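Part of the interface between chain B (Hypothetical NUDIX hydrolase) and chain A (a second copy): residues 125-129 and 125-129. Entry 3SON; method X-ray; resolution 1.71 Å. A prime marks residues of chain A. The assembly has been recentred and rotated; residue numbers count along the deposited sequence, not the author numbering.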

ATOM      1  N   LEU B 125      -6.242 -10.106  -9.181  1.00 23.31           N
ATOM      2  CA  LEU B 125      -5.030  -9.510  -8.673  1.00 26.32           C
ATOM      3  C   LEU B 125      -4.680  -9.923  -7.271  1.00 27.01           C
ATOM      4  O   LEU B 125      -5.497  -9.906  -6.381  1.00 23.64           O
ATOM      5  CB  LEU B 125      -5.079  -8.004  -8.795  1.00 26.76           C
ATOM      6  CG  LEU B 125      -5.011  -7.432 -10.224  1.00 19.82           C
ATOM      7  CD1 LEU B 125      -5.531  -5.976 -10.126  1.00 24.50           C
ATOM      8  CD2 LEU B 125      -3.538  -7.567 -10.706  1.00 19.23           C
ATOM      9  N   GLU B 126      -3.416 -10.274  -7.097  1.00 20.66           N
ATOM     10  CA  GLU B 126      -2.907 -10.703  -5.817  1.00 25.81           C
ATOM     11  C   GLU B 126      -2.777  -9.541  -4.793  1.00 22.17           C
ATOM     12  O   GLU B 126      -3.202  -9.695  -3.640  1.00 25.28           O
ATOM     13  CB  GLU B 126      -1.570 -11.331  -5.988  1.00 27.41           C
ATOM     14  CG  GLU B 126      -1.021 -12.082  -4.765  1.00 27.47           C
ATOM     15  CD  GLU B 126      -1.792 -13.366  -4.429  1.00 34.97           C
ATOM     16  OE1 GLU B 126      -2.689 -13.833  -5.208  1.00 27.06           O
ATOM     17  OE2 GLU B 126      -1.507 -13.905  -3.341  1.00 35.39           O
ATOM     18  N   TRP B 127      -2.140  -8.437  -5.217  1.00 22.87           N
ATOM     19  CA  TRP B 127      -1.686  -7.394  -4.277  1.00 18.49           C
ATOM     20  C   TRP B 127      -2.587  -6.209  -4.194  1.00 19.87           C
ATOM     21  O   TRP B 127      -3.068  -5.678  -5.215  1.00 22.07           O
ATOM     22  CB  TRP B 127      -0.294  -6.913  -4.649  1.00 23.76           C
ATOM     23  CG  TRP B 127       0.600  -8.050  -4.934  1.00 24.48           C
ATOM     24  CD1 TRP B 127       1.168  -8.395  -6.161  1.00 25.77           C
ATOM     25  CD2 TRP B 127       1.051  -9.070  -4.007  1.00 31.25           C
ATOM     26  NE1 TRP B 127       1.889  -9.518  -6.040  1.00 30.49           N
ATOM     27  CE2 TRP B 127       1.851  -9.993  -4.794  1.00 33.11           C
ATOM     28  CE3 TRP B 127       0.840  -9.327  -2.668  1.00 38.65           C
ATOM     29  CZ2 TRP B 127       2.454 -11.101  -4.241  1.00 42.73           C
ATOM     30  CZ3 TRP B 127       1.431 -10.482  -2.112  1.00 34.47           C
ATOM     31  CH2 TRP B 127       2.214 -11.348  -2.890  1.00 35.47           C
ATOM     32  N   ASP B 128      -2.759  -5.733  -2.978  1.00 20.00           N
ATOM     33  CA  ASP B 128      -3.580  -4.520  -2.720  1.00 22.51           C
ATOM     34  C   ASP B 128      -3.099  -3.286  -3.468  1.00 22.39           C
ATOM     35  O   ASP B 128      -3.887  -2.531  -3.949  1.00 21.83           O
ATOM     36  CB  ASP B 128      -3.633  -4.185  -1.240  1.00 23.01           C
ATOM     37  CG  ASP B 128      -4.370  -5.240  -0.410  1.00 30.13           C
ATOM     38  OD1 ASP B 128      -5.346  -5.806  -0.909  1.00 32.45           O
ATOM     39  OD2 ASP B 128      -3.988  -5.485   0.772  1.00 30.74           O
ATOM     40  N   SER B 129      -1.805  -3.101  -3.566  1.00 24.70           N
ATOM     41  CA  SER B 129      -1.266  -1.921  -4.272  1.00 22.97           C
ATOM     42  C   SER B 129      -1.687  -1.860  -5.749  1.00 19.79           C
ATOM     43  O   SER B 129      -1.891  -0.789  -6.281  1.00 22.16           O
ATOM     44  CB  SER B 129       0.254  -1.839  -4.123  1.00 22.79           C
ATOM     45  OG  SER B 129       0.932  -2.773  -4.904  1.00 19.21           O
TER
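Chain A (125-129) LEWDS

The same five-residue stretch of two copies comes together, with Asp128 and Asp128′ at the centre, their CA atoms 6.1 Å apart. In each chain Leu125 is the first residue to leave helical phi/psi after one helix, and a short loop leads to Trp127 at the N-cap position of the next, which begins at Asp128. The stretches converge from Leu125 CA and Leu125′ CA, 18.2 Å apart, to their closest approach at Asp128, presenting helix-start NH groups, not satisfied within the helix, to the partner.

Asp128′ exploits this. Its CA-to-CB bond points toward chain B, and with chi1 at -65° (m) and chi2 at -18° its OD2 accepts a hydrogen bond from Asp128 N at 2.8 Å. The reciprocal bond runs from Asp128′ N to Asp128 OD2 at 2.7 Å, Asp128 adopting nearly the same chi1, -66°. Aspartate suits the site because its short side chain brings a carboxylate oxygen to a backbone NH across the contact. The price is a pair of like charges, Asp128 OD2 lying 3.5 Å from Asp128′ OD2, but each oxygen has NH and water donors around it. Water 2 accepts from Ser129 N (2.9 Å) and donates to Asp128′ OD2 (3.0 Å); water 3 likewise links Ser129′ N (2.9 Å) to Asp128 OD2 (3.2 Å). Both serines are p (74° and 82°), each OG hydrogen-bonded just outside its stretch.

The CA-to-CB bond of Trp127′ points sideways; with chi1 -51° (m) and chi2 120° the indole lies beside the carboxylate of Asp128, Trp127′ CE3 being 3.7 Å from Asp128 OD2, at the ring edge. Trp127 CE3 repeats this at 3.7 Å from Asp128′ OD2. The weakly positive C-H edge suits an anionic oxygen. Exposed Glu126 (t,p) and Glu126′ (p,t) differ, their side chains at least 6.6 Å from the other stretch. Leu125 and Leu125′, both m,t and buried, take no part.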

ATOM      1  N   LEU A 125      -3.943  -9.755  10.416  1.00 20.19           N
ATOM      2  CA  LEU A 125      -4.140  -8.651   9.451  1.00 22.76           C
ATOM      3  C   LEU A 125      -4.703  -9.017   8.050  1.00 21.06           C
ATOM      4  O   LEU A 125      -4.424 -10.105   7.529  1.00 31.52           O
ATOM      5  CB  LEU A 125      -2.789  -7.939   9.312  1.00 25.15           C
ATOM      6  CG  LEU A 125      -2.367  -7.216  10.615  1.00 24.35           C
ATOM      7  CD1 LEU A 125      -0.942  -6.659  10.468  1.00 23.28           C
ATOM      8  CD2 LEU A 125      -3.344  -6.099  10.974  1.00 23.26           C
ATOM      9  N   GLU A 126      -5.453  -8.082   7.447  1.00 24.37           N
ATOM     10  CA  GLU A 126      -5.951  -8.273   6.089  1.00 25.18           C
ATOM     11  C   GLU A 126      -5.188  -7.517   4.993  1.00 26.18           C
ATOM     12  O   GLU A 126      -4.964  -8.091   3.950  1.00 28.97           O
ATOM     13  CB  GLU A 126      -7.475  -8.020   5.959  1.00 36.76           C
ATOM     14  CG  GLU A 126      -8.015  -6.845   6.749  1.00 38.42           C
ATOM     15  CD  GLU A 126      -9.547  -6.655   6.656  1.00 45.87           C
ATOM     16  OE1 GLU A 126     -10.272  -7.502   6.087  1.00 45.90           O
ATOM     17  OE2 GLU A 126     -10.016  -5.614   7.134  1.00 37.61           O
ATOM     18  N   TRP A 127      -4.733  -6.281   5.241  1.00 21.09           N
ATOM     19  CA  TRP A 127      -4.242  -5.421   4.152  1.00 21.72           C
ATOM     20  C   TRP A 127      -2.733  -5.404   4.035  1.00 20.76           C
ATOM     21  O   TRP A 127      -1.990  -5.372   5.033  1.00 23.58           O
ATOM     22  CB  TRP A 127      -4.736  -4.005   4.319  1.00 23.83           C
ATOM     23  CG  TRP A 127      -6.222  -3.881   4.526  1.00 24.69           C
ATOM     24  CD1 TRP A 127      -6.872  -3.333   5.627  1.00 26.38           C
ATOM     25  CD2 TRP A 127      -7.271  -4.315   3.622  1.00 39.62           C
ATOM     26  NE1 TRP A 127      -8.256  -3.390   5.449  1.00 29.80           N
ATOM     27  CE2 TRP A 127      -8.543  -3.999   4.277  1.00 35.49           C
ATOM     28  CE3 TRP A 127      -7.289  -4.972   2.386  1.00 47.75           C
ATOM     29  CZ2 TRP A 127      -9.768  -4.311   3.697  1.00 44.96           C
ATOM     30  CZ3 TRP A 127      -8.526  -5.280   1.807  1.00 56.43           C
ATOM     31  CH2 TRP A 127      -9.738  -4.954   2.451  1.00 50.66           C
ATOM     32  N   ASP A 128      -2.258  -5.527   2.813  1.00 19.50           N
ATOM     33  CA  ASP A 128      -0.817  -5.531   2.572  1.00 20.09           C
ATOM     34  C   ASP A 128      -0.200  -4.319   3.248  1.00 21.14           C
ATOM     35  O   ASP A 128       0.896  -4.410   3.872  1.00 27.08           O
ATOM     36  CB  ASP A 128      -0.550  -5.498   1.060  1.00 24.04           C
ATOM     37  CG  ASP A 128      -1.042  -6.778   0.316  1.00 27.37           C
ATOM     38  OD1 ASP A 128      -1.266  -7.787   0.987  1.00 30.44           O
ATOM     39  OD2 ASP A 128      -1.197  -6.752  -0.949  1.00 27.43           O
ATOM     40  N   SER A 129      -0.838  -3.168   3.119  1.00 26.53           N
ATOM     41  CA  SER A 129      -0.325  -1.914   3.698  1.00 27.55           C
ATOM     42  C   SER A 129       0.021  -1.990   5.219  1.00 24.52           C
ATOM     43  O   SER A 129       1.052  -1.501   5.707  1.00 21.87           O
ATOM     44  CB  SER A 129      -1.283  -0.750   3.407  1.00 33.23           C
ATOM     45  OG  SER A 129      -2.376  -0.683   4.314  1.00 40.34           O
TER
HETATM   46  O   HOH W   1      -4.746  -8.282   1.088  1.00 38.71           O
HETATM   47  O   HOH W   2       0.319  -4.489  -2.101  1.00 24.92           O
HETATM   48  O   HOH W   3      -3.149  -2.470   1.446  1.00 29.45           O